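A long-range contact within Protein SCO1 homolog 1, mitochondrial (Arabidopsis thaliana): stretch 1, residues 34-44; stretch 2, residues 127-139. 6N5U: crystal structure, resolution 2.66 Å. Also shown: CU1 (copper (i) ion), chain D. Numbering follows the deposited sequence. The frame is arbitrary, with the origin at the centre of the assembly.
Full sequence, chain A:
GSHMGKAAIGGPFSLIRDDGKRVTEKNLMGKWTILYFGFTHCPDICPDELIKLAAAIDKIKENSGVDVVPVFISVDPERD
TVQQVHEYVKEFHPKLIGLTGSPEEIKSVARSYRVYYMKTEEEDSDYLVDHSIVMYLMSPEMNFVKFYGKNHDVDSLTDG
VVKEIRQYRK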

ATOM      1  N   ILE A  34      -4.673   1.274  -5.077  1.00 46.90           N
ATOM      2  CA  ILE A  34      -3.917   0.032  -4.869  1.00 45.58           C
ATOM      3  C   ILE A  34      -3.228   0.149  -3.524  1.00 47.78           C
ATOM      4  O   ILE A  34      -2.409   1.042  -3.361  1.00 47.33           O
ATOM      5  CB  ILE A  34      -2.934  -0.370  -6.017  1.00 49.48           C
ATOM      6  CG1 ILE A  34      -3.666  -0.523  -7.372  1.00 51.80           C
ATOM      7  CG2 ILE A  34      -2.193  -1.670  -5.651  1.00 50.29           C
ATOM      8  CD1 ILE A  34      -2.769  -0.582  -8.618  1.00 55.44           C
ATOM      9  N   LEU A  35      -3.565  -0.730  -2.551  1.00 43.99           N
ATOM     10  CA  LEU A  35      -2.984  -0.686  -1.194  1.00 41.89           C
ATOM     11  C   LEU A  35      -1.876  -1.724  -1.045  1.00 46.51           C
ATOM     12  O   LEU A  35      -2.097  -2.884  -1.376  1.00 47.63           O
ATOM     13  CB  LEU A  35      -4.036  -0.922  -0.090  1.00 41.06           C
ATOM     14  CG  LEU A  35      -5.383  -0.213  -0.142  1.00 46.87           C
ATOM     15  CD1 LEU A  35      -6.379  -0.946   0.727  1.00 48.06           C
ATOM     16  CD2 LEU A  35      -5.298   1.196   0.385  1.00 47.79           C
ATOM     17  N   TYR A  36      -0.692  -1.308  -0.578  1.00 41.63           N
ATOM     18  CA  TYR A  36       0.462  -2.180  -0.366  1.00 40.92           C
ATOM     19  C   TYR A  36       0.860  -2.034   1.088  1.00 44.69           C
ATOM     20  O   TYR A  36       1.054  -0.914   1.576  1.00 44.77           O
ATOM     21  CB  TYR A  36       1.661  -1.861  -1.326  1.00 41.79           C
ATOM     22  CG  TYR A  36       2.912  -2.668  -1.021  1.00 43.06           C
ATOM     23  CD1 TYR A  36       3.015  -4.003  -1.406  1.00 47.05           C
ATOM     24  CD2 TYR A  36       3.953  -2.124  -0.270  1.00 42.29           C
ATOM     25  CE1 TYR A  36       4.112  -4.785  -1.033  1.00 49.97           C
ATOM     26  CE2 TYR A  36       5.057  -2.895   0.108  1.00 42.87           C
ATOM     27  CZ  TYR A  36       5.139  -4.223  -0.287  1.00 54.05           C
ATOM     28  OH  TYR A  36       6.224  -4.995   0.065  1.00 54.31           O
ATOM     29  N   PHE A  37       0.961  -3.156   1.788  1.00 40.67           N
ATOM     30  CA  PHE A  37       1.349  -3.135   3.202  1.00 39.46           C
ATOM     31  C   PHE A  37       2.846  -3.430   3.255  1.00 42.92           C
ATOM     32  O   PHE A  37       3.307  -4.399   2.629  1.00 45.98           O
ATOM     33  CB  PHE A  37       0.523  -4.164   4.004  1.00 40.68           C
ATOM     34  CG  PHE A  37      -0.937  -3.797   4.227  1.00 41.47           C
ATOM     35  CD1 PHE A  37      -1.867  -3.899   3.194  1.00 41.51           C
ATOM     36  CD2 PHE A  37      -1.385  -3.380   5.482  1.00 43.22           C
ATOM     37  CE1 PHE A  37      -3.199  -3.541   3.389  1.00 42.01           C
ATOM     38  CE2 PHE A  37      -2.727  -3.028   5.679  1.00 45.72           C
ATOM     39  CZ  PHE A  37      -3.619  -3.101   4.623  1.00 43.39           C
ATOM     40  N   GLY A  38       3.584  -2.557   3.925  1.00 35.05           N
ATOM     41  CA  GLY A  38       5.030  -2.681   4.034  1.00 34.54           C
ATOM     42  C   GLY A  38       5.613  -1.995   5.245  1.00 38.03           C
ATOM     43  O   GLY A  38       4.873  -1.646   6.161  1.00 37.13           O
ATOM     44  N   PHE A  39       6.953  -1.825   5.263  1.00 34.50           N
ATOM     45  CA  PHE A  39       7.742  -1.158   6.316  1.00 33.51           C
ATOM     46  C   PHE A  39       8.995  -0.481   5.711  1.00 40.52           C
ATOM     47  O   PHE A  39       9.682  -1.101   4.904  1.00 42.28           O
ATOM     48  CB  PHE A  39       8.049  -2.088   7.506  1.00 35.01           C
ATOM     49  CG  PHE A  39       9.147  -3.122   7.400  1.00 37.36           C
ATOM     50  CD1 PHE A  39       8.914  -4.345   6.782  1.00 40.37           C
ATOM     51  CD2 PHE A  39      10.364  -2.938   8.054  1.00 40.45           C
ATOM     52  CE1 PHE A  39       9.921  -5.314   6.716  1.00 42.85           C
ATOM     53  CE2 PHE A  39      11.366  -3.915   8.002  1.00 44.05           C
ATOM     54  CZ  PHE A  39      11.141  -5.091   7.325  1.00 42.72           C
ATOM     55  N   THR A  40       9.248   0.805   6.046  1.00 37.27           N
ATOM     56  CA  THR A  40      10.323   1.611   5.452  1.00 37.98           C
ATOM     57  C   THR A  40      11.723   1.008   5.624  1.00 43.79           C
ATOM     58  O   THR A  40      12.565   1.246   4.778  1.00 46.13           O
ATOM     59  CB  THR A  40      10.287   3.094   5.918  1.00 40.72           C
ATOM     60  OG1 THR A  40      10.809   3.218   7.235  1.00 41.00           O
ATOM     61  CG2 THR A  40       8.899   3.724   5.821  1.00 35.67           C
ATOM     62  N   HIS A  41      11.962   0.207   6.650  1.00 40.47           N
ATOM     63  CA  HIS A  41      13.288  -0.375   6.876  1.00 42.11           C
ATOM     64  C   HIS A  41      13.502  -1.728   6.178  1.00 46.72           C
ATOM     65  O   HIS A  41      14.497  -2.405   6.458  1.00 47.12           O
ATOM     66  CB  HIS A  41      13.595  -0.459   8.392  1.00 43.71           C
ATOM     67  CG  HIS A  41      13.803   0.882   9.028  1.00 46.82           C
ATOM     68  ND1 HIS A  41      12.725   1.691   9.345  1.00 47.58           N
ATOM     69  CD2 HIS A  41      14.942   1.541   9.339  1.00 49.09           C
ATOM     70  CE1 HIS A  41      13.237   2.805   9.844  1.00 46.98           C
ATOM     71  NE2 HIS A  41      14.558   2.761   9.870  1.00 48.45           N
ATOM     72  N   CYS A  42      12.597  -2.101   5.249  1.00 44.03           N
ATOM     73  CA  CYS A  42      12.659  -3.344   4.490  1.00 45.60           C
ATOM     74  C   CYS A  42      13.797  -3.295   3.495  1.00 52.15           C
ATOM     75  O   CYS A  42      13.855  -2.375   2.665  1.00 51.39           O
ATOM     76  CB  CYS A  42      11.328  -3.643   3.814  1.00 45.98           C
ATOM     77  SG  CYS A  42      11.173  -5.339   3.170  1.00 52.05           S
ATOM     78  N   PRO A  43      14.713  -4.287   3.578  1.00 52.83           N
ATOM     79  CA  PRO A  43      15.910  -4.271   2.720  1.00 55.53           C
ATOM     80  C   PRO A  43      15.701  -4.433   1.209  1.00 63.54           C
ATOM     81  O   PRO A  43      16.381  -3.730   0.451  1.00 64.08           O
ATOM     82  CB  PRO A  43      16.761  -5.419   3.277  1.00 59.48           C
ATOM     83  CG  PRO A  43      16.245  -5.661   4.660  1.00 63.22           C
ATOM     84  CD  PRO A  43      14.779  -5.389   4.561  1.00 56.14           C
ATOM     85  N   ASP A  44      14.821  -5.368   0.761  1.00 60.75           N
ATOM     86  CA  ASP A  44      14.647  -5.601  -0.676  1.00 61.23           C
ATOM     87  C   ASP A  44      13.205  -5.699  -1.156  1.00 62.30           C
ATOM     88  O   ASP A  44      12.852  -5.071  -2.146  1.00 59.37           O
ATOM     89  CB  ASP A  44      15.421  -6.858  -1.129  1.00 66.26           C
ATOM     90  CG  ASP A  44      16.840  -6.980  -0.610  1.00 80.55           C
ATOM     91  OD1 ASP A  44      17.655  -6.071  -0.883  1.00 79.74           O
ATOM     92  OD2 ASP A  44      17.137  -7.993   0.065  1.00 91.01           O
ATOM     93  N   TYR A 127      15.445  -4.977  14.195  1.00 54.57           N
ATOM     94  CA  TYR A 127      14.472  -5.990  13.891  1.00 50.90           C
ATOM     95  C   TYR A 127      13.910  -5.697  12.492  1.00 48.90           C
ATOM     96  O   TYR A 127      14.079  -4.598  11.941  1.00 46.07           O
ATOM     97  CB  TYR A 127      13.350  -5.989  14.959  1.00 50.77           C
ATOM     98  CG  TYR A 127      12.509  -4.727  14.998  1.00 49.24           C
ATOM     99  CD1 TYR A 127      12.881  -3.643  15.784  1.00 51.72           C
ATOM    100  CD2 TYR A 127      11.338  -4.621  14.251  1.00 47.16           C
ATOM    101  CE1 TYR A 127      12.130  -2.466  15.797  1.00 51.59           C
ATOM    102  CE2 TYR A 127      10.575  -3.452  14.261  1.00 45.89           C
ATOM    103  CZ  TYR A 127      10.975  -2.377  15.041  1.00 50.59           C
ATOM    104  OH  TYR A 127      10.233  -1.223  15.094  1.00 43.12           O
ATOM    105  N   LEU A 128      13.248  -6.689  11.927  1.00 43.74           N
ATOM    106  CA  LEU A 128      12.531  -6.544  10.674  1.00 41.06           C
ATOM    107  C   LEU A 128      11.105  -6.970  10.967  1.00 43.36           C
ATOM    108  O   LEU A 128      10.841  -7.478  12.046  1.00 47.09           O
ATOM    109  CB  LEU A 128      13.155  -7.378   9.526  1.00 41.68           C
ATOM    110  CG  LEU A 128      14.576  -7.011   9.072  1.00 45.88           C
ATOM    111  CD1 LEU A 128      15.129  -8.030   8.136  1.00 46.80           C
ATOM    112  CD2 LEU A 128      14.635  -5.669   8.445  1.00 45.48           C
ATOM    113  N   VAL A 129      10.181  -6.663  10.084  1.00 36.74           N
ATOM    114  CA  VAL A 129       8.791  -7.084  10.205  1.00 35.95           C
ATOM    115  C   VAL A 129       8.516  -8.094   9.081  1.00 40.68           C
ATOM    116  O   VAL A 129       8.709  -7.793   7.905  1.00 39.95           O
ATOM    117  CB  VAL A 129       7.756  -5.918  10.258  1.00 36.52           C
ATOM    118  CG1 VAL A 129       6.329  -6.456  10.307  1.00 35.16           C
ATOM    119  CG2 VAL A 129       8.027  -4.991  11.447  1.00 35.53           C
ATOM    120  N   ASP A 130       8.193  -9.323   9.468  1.00 38.38           N
ATOM    121  CA  ASP A 130       7.841 -10.392   8.540  1.00 38.69           C
ATOM    122  C   ASP A 130       6.358 -10.165   8.232  1.00 38.76           C
ATOM    123  O   ASP A 130       5.556 -10.007   9.150  1.00 33.90           O
ATOM    124  CB  ASP A 130       8.072 -11.748   9.218  1.00 43.08           C
ATOM    125  CG  ASP A 130       7.887 -12.957   8.339  1.00 55.23           C
ATOM    126  OD1 ASP A 130       7.909 -12.804   7.108  1.00 54.35           O
ATOM    127  OD2 ASP A 130       7.735 -14.061   8.885  1.00 70.50           O
ATOM    128  N   HIS A 131       6.005 -10.061   6.956  1.00 38.60           N
ATOM    129  CA  HIS A 131       4.623  -9.751   6.586  1.00 39.27           C
ATOM    130  C   HIS A 131       4.204 -10.313   5.247  1.00 44.94           C
ATOM    131  O   HIS A 131       5.038 -10.813   4.484  1.00 45.95           O
ATOM    132  CB  HIS A 131       4.394  -8.221   6.610  1.00 39.22           C
ATOM    133  CG  HIS A 131       5.231  -7.484   5.598  1.00 42.21           C
ATOM    134  ND1 HIS A 131       4.747  -7.194   4.335  1.00 43.66           N
ATOM    135  CD2 HIS A 131       6.508  -7.050   5.688  1.00 43.43           C
ATOM    136  CE1 HIS A 131       5.721  -6.547   3.726  1.00 42.95           C
ATOM    137  NE2 HIS A 131       6.799  -6.434   4.510  1.00 43.30           N
ATOM    138  N   SER A 132       2.896 -10.206   4.969  1.00 42.61           N
ATOM    139  CA  SER A 132       2.237 -10.676   3.750  1.00 43.35           C
ATOM    140  C   SER A 132       2.639  -9.749   2.606  1.00 50.07           C
ATOM    141  O   SER A 132       2.577  -8.523   2.771  1.00 49.23           O
ATOM    142  CB  SER A 132       0.720 -10.635   3.924  1.00 43.27           C
ATOM    143  OG  SER A 132       0.268 -11.111   5.180  1.00 44.57           O
ATOM    144  N   ILE A 133       3.115 -10.314   1.482  1.00 49.91           N
ATOM    145  CA  ILE A 133       3.513  -9.508   0.307  1.00 50.88           C
ATOM    146  C   ILE A 133       2.280  -9.460  -0.556  1.00 57.53           C
ATOM    147  O   ILE A 133       1.947 -10.431  -1.262  1.00 58.80           O
ATOM    148  CB  ILE A 133       4.797  -9.999  -0.397  1.00 55.00           C
ATOM    149  CG1 ILE A 133       5.958 -10.021   0.614  1.00 55.03           C
ATOM    150  CG2 ILE A 133       5.124  -9.110  -1.606  1.00 56.13           C
ATOM    151  CD1 ILE A 133       6.808 -11.256   0.576  1.00 64.36           C
ATOM    152  N   VAL A 134       1.527  -8.358  -0.384  1.00 53.52           N
ATOM    153  CA  VAL A 134       0.193  -8.187  -0.930  1.00 54.01           C
ATOM    154  C   VAL A 134      -0.095  -6.792  -1.552  1.00 51.28           C
ATOM    155  O   VAL A 134       0.424  -5.793  -1.085  1.00 50.90           O
ATOM    156  CB  VAL A 134      -0.769  -8.484   0.266  1.00 59.92           C
ATOM    157  CG1 VAL A 134      -2.197  -8.167  -0.073  1.00 60.87           C
ATOM    158  CG2 VAL A 134      -0.674  -9.932   0.730  1.00 61.27           C
ATOM    159  N   MET A 135      -0.975  -6.747  -2.561  1.00 43.53           N
ATOM    160  CA  MET A 135      -1.505  -5.540  -3.190  1.00 42.64           C
ATOM    161  C   MET A 135      -2.998  -5.752  -3.364  1.00 47.26           C
ATOM    162  O   MET A 135      -3.444  -6.844  -3.761  1.00 46.94           O
ATOM    163  CB  MET A 135      -0.827  -5.186  -4.527  1.00 45.82           C
ATOM    164  CG  MET A 135       0.582  -4.714  -4.360  1.00 48.43           C
ATOM    165  SD  MET A 135       1.517  -4.435  -5.859  1.00 54.21           S
ATOM    166  CE  MET A 135       1.467  -6.151  -6.630  1.00 53.26           C
ATOM    167  N   TYR A 136      -3.769  -4.710  -3.054  1.00 44.19           N
ATOM    168  CA  TYR A 136      -5.226  -4.769  -3.091  1.00 45.01           C
ATOM    169  C   TYR A 136      -5.781  -3.689  -3.975  1.00 48.72           C
ATOM    170  O   TYR A 136      -5.615  -2.505  -3.673  1.00 49.47           O
ATOM    171  CB  TYR A 136      -5.802  -4.589  -1.671  1.00 45.97           C
ATOM    172  CG  TYR A 136      -5.481  -5.686  -0.691  1.00 47.31           C
ATOM    173  CD1 TYR A 136      -6.072  -6.941  -0.803  1.00 51.37           C
ATOM    174  CD2 TYR A 136      -4.644  -5.454   0.396  1.00 46.22           C
ATOM    175  CE1 TYR A 136      -5.825  -7.945   0.129  1.00 52.45           C
ATOM    176  CE2 TYR A 136      -4.402  -6.449   1.348  1.00 46.72           C
ATOM    177  CZ  TYR A 136      -4.998  -7.694   1.210  1.00 54.68           C
ATOM    178  OH  TYR A 136      -4.699  -8.731   2.058  1.00 56.41           O
ATOM    179  N   LEU A 137      -6.443  -4.077  -5.061  1.00 44.44           N
ATOM    180  CA  LEU A 137      -7.014  -3.077  -5.940  1.00 45.02           C
ATOM    181  C   LEU A 137      -8.427  -2.801  -5.440  1.00 51.33           C
ATOM    182  O   LEU A 137      -9.313  -3.651  -5.560  1.00 51.89           O
ATOM    183  CB  LEU A 137      -6.951  -3.524  -7.424  1.00 46.15           C
ATOM    184  CG  LEU A 137      -7.866  -2.818  -8.440  1.00 51.73           C
ATOM    185  CD1 LEU A 137      -7.278  -1.490  -8.901  1.00 51.98           C
ATOM    186  CD2 LEU A 137      -8.154  -3.715  -9.601  1.00 52.91           C
ATOM    187  N   MET A 138      -8.591  -1.643  -4.789  1.00 48.28           N
ATOM    188  CA  MET A 138      -9.853  -1.111  -4.274  1.00 49.79           C
ATOM    189  C   MET A 138     -10.409  -0.228  -5.385  1.00 57.20           C
ATOM    190  O   MET A 138      -9.630   0.367  -6.137  1.00 57.00           O
ATOM    191  CB  MET A 138      -9.616  -0.233  -3.025  1.00 50.97           C
ATOM    192  CG  MET A 138      -8.973  -0.950  -1.859  1.00 52.31           C
ATOM    193  SD  MET A 138      -9.960  -2.329  -1.227  1.00 57.84           S
ATOM    194  CE  MET A 138      -8.883  -3.581  -1.549  1.00 52.71           C
ATOM    195  N   SER A 139     -11.741  -0.134  -5.484  1.00 55.96           N
ATOM    196  CA  SER A 139     -12.419   0.675  -6.497  1.00 59.15           C
ATOM    197  C   SER A 139     -12.701   2.145  -6.027  1.00 65.01           C
ATOM    198  O   SER A 139     -12.339   2.480  -4.888  1.00 63.13           O
ATOM    199  CB  SER A 139     -13.685  -0.036  -6.969  1.00 65.22           C
ATOM    200  OG  SER A 139     -14.503  -0.465  -5.894  1.00 76.57           O
TER
HETATM  201 CU   CU1 D 201       8.902  -5.679   3.319  0.50 56.44          CU

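The two stretches, at least 85 residues apart in sequence wherever they touch, meet as neighbouring antiparallel strands at one end and diverge toward a copper site at the other. Strand 34-38 runs beside the strand ending at Met138, their N-to-C directions 156° apart. Leu35 and Tyr136 form the hydrogen-bonded pair: Leu35 N donates to Tyr136 O at 2.9 Å, and Tyr136 N donates to Leu35 O at 3.0 Å. The same two carbonyls also receive CA-H...O contacts, from Ile34 CA to Tyr136 O and from Met135 CA to Leu35 O, each 3.3 Å, as expected where antiparallel strands lie close. Beyond this ladder the backbones separate; Phe37 N lies 3.9 Å from Val134 O, and side chains take over the contact.

Alternation along the strands sorts these side chains. Ile34, Tyr36, Met135 and Leu137 share one face of the sheet. Ile34, with chi1 m and chi2 t, places CG2 3.9 Å from Met135 CB and CG1 4.0 Å from Leu137 CD1, so its two branches touch different partners. Tyr36 adopts chi1 t, which lays its ring alongside the second stretch: CD1 is 3.9 Å from Met135 CG, which meets the ring at its edge. Met135 itself (m, t, m) makes these contacts through CB and CG, while the end of its side chain leads away.

Leu35 and Tyr136 occupy the opposite face. Leu35 CB and Tyr136 CB are 4.4 Å apart, and the m rotamer of Leu35 carries CD1 to 3.7 Å from Met138 CG. Phe37 starts sideways from its backbone, but at chi1 m its ring comes nearer the second stretch, bringing CE1 to 3.8 Å from Tyr136 CE2, at the edge of the tyrosine ring.

After Gly38 the chain leaves the strand. A CB on this glycine would lie 2.9 Å from Tyr36 CE2, so the absence of a side chain accommodates the tyrosine ring. Phe39, at chi1 p, points toward strand 127-131 and is the most extensively covered residue of the contact. Val129 CB sits over its ring face, 4.2 Å from the centroid, in a CH-pi contact, while Leu128 CD2 approaches the ring edge, 3.7 Å from Phe39 CZ. Leu128 begins sideways, but its m, t conformation brings CD2 inward, where it also lies 3.9 Å from Pro43 CD.

His131, at chi1 p, points toward the first stretch, its ring rim to rim with that of Phe39 and the planes at 86°. His131 ND1 donates to Ser132 O at 3.0 Å, which leaves His131 NE2 free to bind CU1 at 2.5 Å. The second ligand, Cys42, closes a type I turn that begins at Phe39, with Cys42 N donating to Phe39 O at 3.1 Å; at chi1 t it sets Cys42 SG 2.3 Å from CU1. One further ligand comes from elsewhere in the structure. The metal thus joins Cys42 and His131, which lie beyond the reach of the strand pairing, a soft thiolate and an imidazole suiting copper(I).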